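Plant cysteine oxidase 2 (Arabidopsis thaliana, PDB 7CXZ) catalyses the iron-dependent oxidation by O2 of N-terminal cysteines, including those of group VII ethylene response factors, which marks these proteins for degradation through the N-end rule pathway. Local coordinates at residues 46-49 with 50-54; 116-120 with 121-125. One frame throughout, in Å; residues are numbered along the deposited sequence.

How the contacts relate
From the N terminus the chain first passes through contact 1, residues 46-54, which lies largely on the C-terminal half of helix 42-53; its two segments run on without a gap, so it closes only a helical turn and no larger loop. Contact 2, residues 116-125, comes later and lies at the sharp passage from strand 113-120 of one sheet to strand 122-130 of the other. The two follow in series, without nesting or crossing, and their centres are 16 Å apart. They nevertheless touch: the aliphatic part of Lys117 packs against Leu52 and Asp53, its CD lying 3.3 Å from Leu52 O. Together with Phe115 against Leu48 and Leu52, this joins the helix to the mixed sheet.

Contact 1: 46-49 with 50-54; sequences EMLR and AVLDE
Arg49 and Asp53, one helical turn apart, run alongside each other in the same direction, with their guanidinium and carboxylate planes 59° apart. They do not form a direct salt bridge: Arg49 NE and Asp53 OD2 are 4.5 Å apart. A water joins them, accepting from Arg49 NE at 2.8 Å in the plane of the guanidinium and donating to Asp53 OD2 at 2.7 Å. The arginine chain reaches this water extended from CG to NE, with CG anti to the backbone N (chi1 -168°). The two backbones are joined as well, Asp53 N donating to Arg49 O at 2.9 Å. Leu48 and Leu52 cross at a slant on the face turned to Phe115, Leu48 CG meeting Leu52 CD1 at 4.0 Å, while Leu52 N donates almost straight to Leu48 O. The remaining i to i+4 bonds, Ala50 N to Glu46 O and Val51 N to Met47 O, complete the regular alpha-helical ladder. Asp53 is steadied further by Thr158 N, which donates to OD1, so its two oxygens serve different partners. The two leucines pack on Phe115 of strand 113-120, Leu48 also reaching Leu23 of helix 18-30, and Met47 rests on Thr26 and Lys29 of that helix.

Contact 2: 116-120 with 121-125; sequences SKLLF and GTMHI
Leu118 meets Met123 across the bend between two strands, in an apolar contact made by its two methyl groups. CD1 and CD2 both approach Met123 CB from one side, each at 4.0 Å, and CD1 also comes within 4.2 Å of Met123 CE. The side chains lie askew to one another. Met123 leaves the backbone with CG anti to N (chi1 173°) and then bends at both chi2 and chi3, which carries its terminal methyl back toward the leucine. Phe172 of strand 169-174 and Val180 of strand 178-185 also pack on this methionine. In the double-stranded beta-helix of the cupin fold, to which this family belongs, two sheets face each other around the metal site; here the chain passes from strand 113-120 of one sheet to strand 122-130 of the other, and the side chain of Met123 lies about 10 Å from the bound iron. Methyl-to-backbone packing adds a further contact, Leu118 CD2 resting 3.4 Å from Gly121 O. Shortening Leu118 to an alanine would remove both methyls and is likely to open a gap beside Met123 CB and over Gly121 O. Steric limits govern the bend itself. Gly121 has phi 103° and psi 175°, and a CB there would clash with Phe120 O. Its N lies near the plane of the Phe120 ring, at the edge, 3.7 Å from CD1. That ring also makes an edge-to-face stack with Phe69, while backbone hydrogen bonds link Phe120 to Ala179 and Gly121 to Ala154.

Contact 1: 46-49 with 50-54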
# COMPACT_ATOMS: atom_id res chain seq x y z
N GLU A 46 -10.83 -13.87 -4.77
CA GLU A 46 -10.29 -15.10 -4.20
C GLU A 46 -9.24 -15.71 -5.12
O GLU A 46 -8.21 -16.21 -4.65
CB GLU A 46 -11.43 -16.09 -3.96
CG GLU A 46 -10.91 -17.38 -3.37
CD GLU A 46 -11.98 -18.25 -2.76
OE1 GLU A 46 -13.17 -18.09 -3.09
OE2 GLU A 46 -11.59 -19.13 -1.97
N MET A 47 -9.51 -15.70 -6.43
CA MET A 47 -8.56 -16.26 -7.39
C MET A 47 -7.21 -15.57 -7.31
O MET A 47 -6.15 -16.22 -7.24
CB MET A 47 -9.14 -16.15 -8.80
CG MET A 47 -8.24 -16.73 -9.87
SD MET A 47 -8.98 -16.58 -11.52
CE MET A 47 -9.22 -14.85 -11.68
N LEU A 48 -7.22 -14.24 -7.31
CA LEU A 48 -5.96 -13.49 -7.28
C LEU A 48 -5.25 -13.67 -5.95
O LEU A 48 -4.03 -13.81 -5.89
CB LEU A 48 -6.24 -12.02 -7.56
CG LEU A 48 -5.04 -11.08 -7.42
CD1 LEU A 48 -3.91 -11.49 -8.34
CD2 LEU A 48 -5.47 -9.65 -7.75
N ARG A 49 -6.01 -13.66 -4.85
CA ARG A 49 -5.41 -13.87 -3.54
C ARG A 49 -4.68 -15.21 -3.49
O ARG A 49 -3.57 -15.30 -2.96
CB ARG A 49 -6.52 -13.81 -2.49
CG ARG A 49 -6.06 -13.73 -1.07
CD ARG A 49 -7.30 -13.53 -0.16
NE ARG A 49 -6.86 -13.48 1.22
CZ ARG A 49 -7.49 -12.82 2.18
NH1 ARG A 49 -8.64 -12.19 1.92
NH2 ARG A 49 -6.98 -12.80 3.40
N ALA A 50 -5.29 -16.25 -4.06
CA ALA A 50 -4.66 -17.57 -4.05
C ALA A 50 -3.41 -17.62 -4.93
O ALA A 50 -2.41 -18.25 -4.55
CB ALA A 50 -5.67 -18.61 -4.53
N VAL A 51 -3.43 -16.95 -6.08
CA VAL A 51 -2.22 -16.86 -6.90
C VAL A 51 -1.10 -16.17 -6.13
O VAL A 51 0.03 -16.64 -6.10
CB VAL A 51 -2.52 -16.13 -8.22
CG1 VAL A 51 -1.21 -15.81 -8.96
CG2 VAL A 51 -3.44 -16.99 -9.07
N LEU A 52 -1.41 -15.05 -5.49
CA LEU A 52 -0.39 -14.34 -4.71
C LEU A 52 0.11 -15.17 -3.54
O LEU A 52 1.29 -15.11 -3.19
CB LEU A 52 -0.97 -13.02 -4.20
CG LEU A 52 -1.06 -11.91 -5.28
CD1 LEU A 52 -2.00 -10.83 -4.79
CD2 LEU A 52 0.32 -11.38 -5.52
N ASP A 53 -0.78 -15.93 -2.89
CA ASP A 53 -0.37 -16.70 -1.73
C ASP A 53 0.58 -17.85 -2.06
O ASP A 53 1.21 -18.38 -1.13
CB ASP A 53 -1.62 -17.21 -1.00
CG ASP A 53 -2.21 -16.14 -0.10
OD1 ASP A 53 -1.46 -15.23 0.27
OD2 ASP A 53 -3.41 -16.19 0.21
N GLU A 54 0.74 -18.22 -3.34
CA GLU A 54 1.75 -19.19 -3.73
C GLU A 54 3.13 -18.57 -3.92
O GLU A 54 4.12 -19.30 -4.07
CB GLU A 54 1.37 -19.89 -5.04
CG GLU A 54 0.07 -20.70 -4.98
CD GLU A 54 0.20 -21.86 -4.03
OE1 GLU A 54 -0.50 -21.87 -2.97
OE2 GLU A 54 1.02 -22.75 -4.32
O HOH W 1 -4.37 -14.49 2.04

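Contact 2: 116-120 with 121-125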
# COMPACT_ATOMS: atom_id res chain seq x y z
N SER A 116 -1.79 -7.18 -1.03
CA SER A 116 -0.42 -6.94 -0.58
C SER A 116 0.15 -8.18 0.09
O SER A 116 -0.50 -8.76 0.96
CB SER A 116 -0.40 -5.76 0.41
OG SER A 116 0.94 -5.47 0.78
N LYS A 117 1.39 -8.53 -0.26
CA LYS A 117 2.04 -9.67 0.38
C LYS A 117 3.44 -9.31 0.82
O LYS A 117 4.29 -8.96 -0.01
CB LYS A 117 2.09 -10.87 -0.56
CG LYS A 117 2.44 -12.16 0.17
CD LYS A 117 2.64 -13.24 -0.83
CE LYS A 117 2.56 -14.63 -0.17
NZ LYS A 117 3.68 -14.80 0.78
N LEU A 118 3.71 -9.45 2.11
CA LEU A 118 5.05 -9.25 2.65
C LEU A 118 5.89 -10.46 2.28
O LEU A 118 5.63 -11.57 2.75
CB LEU A 118 4.99 -9.05 4.17
CG LEU A 118 6.35 -8.89 4.88
CD1 LEU A 118 6.97 -7.55 4.49
CD2 LEU A 118 6.11 -8.95 6.39
N LEU A 119 6.88 -10.24 1.41
CA LEU A 119 7.69 -11.33 0.88
C LEU A 119 8.75 -11.80 1.86
O LEU A 119 9.02 -13.01 1.96
CB LEU A 119 8.34 -10.89 -0.44
CG LEU A 119 7.38 -10.51 -1.56
CD1 LEU A 119 8.17 -9.84 -2.69
CD2 LEU A 119 6.62 -11.72 -2.05
N PHE A 120 9.40 -10.87 2.57
CA PHE A 120 10.34 -11.21 3.64
C PHE A 120 10.43 -10.02 4.57
O PHE A 120 10.09 -8.88 4.20
CB PHE A 120 11.72 -11.66 3.10
CG PHE A 120 12.46 -10.65 2.25
CD1 PHE A 120 13.04 -9.51 2.82
CD2 PHE A 120 12.65 -10.88 0.90
CE1 PHE A 120 13.75 -8.60 2.04
CE2 PHE A 120 13.37 -9.97 0.10
CZ PHE A 120 13.92 -8.85 0.68
N GLY A 121 10.92 -10.27 5.79
CA GLY A 121 11.15 -9.21 6.75
C GLY A 121 10.07 -9.16 7.81
O GLY A 121 9.06 -9.88 7.77
N THR A 122 10.29 -8.28 8.78
CA THR A 122 9.31 -7.92 9.80
C THR A 122 8.88 -6.49 9.54
O THR A 122 9.71 -5.57 9.52
CB THR A 122 9.88 -8.06 11.21
OG1 THR A 122 10.12 -9.45 11.48
CG2 THR A 122 8.84 -7.49 12.22
N MET A 123 7.58 -6.31 9.34
CA MET A 123 6.98 -5.04 9.00
C MET A 123 5.90 -4.70 10.01
O MET A 123 5.09 -5.57 10.34
CB MET A 123 6.34 -5.13 7.61
CG MET A 123 5.55 -3.89 7.25
SD MET A 123 6.68 -2.64 6.66
CE MET A 123 7.09 -3.42 5.10
N HIS A 124 5.87 -3.46 10.48
CA HIS A 124 4.73 -3.02 11.27
C HIS A 124 3.71 -2.39 10.34
O HIS A 124 4.06 -1.58 9.48
CB HIS A 124 5.12 -2.03 12.36
CG HIS A 124 3.94 -1.55 13.14
ND1 HIS A 124 3.29 -0.37 12.85
CD2 HIS A 124 3.25 -2.12 14.16
CE1 HIS A 124 2.26 -0.23 13.67
NE2 HIS A 124 2.21 -1.28 14.46
N ILE A 125 2.43 -2.73 10.54
CA ILE A 125 1.34 -2.15 9.77
C ILE A 125 0.32 -1.56 10.73
O ILE A 125 -0.14 -2.24 11.66
CB ILE A 125 0.65 -3.20 8.87
CG1 ILE A 125 1.65 -3.72 7.85
CG2 ILE A 125 -0.54 -2.56 8.15
CD1 ILE A 125 1.12 -4.85 7.04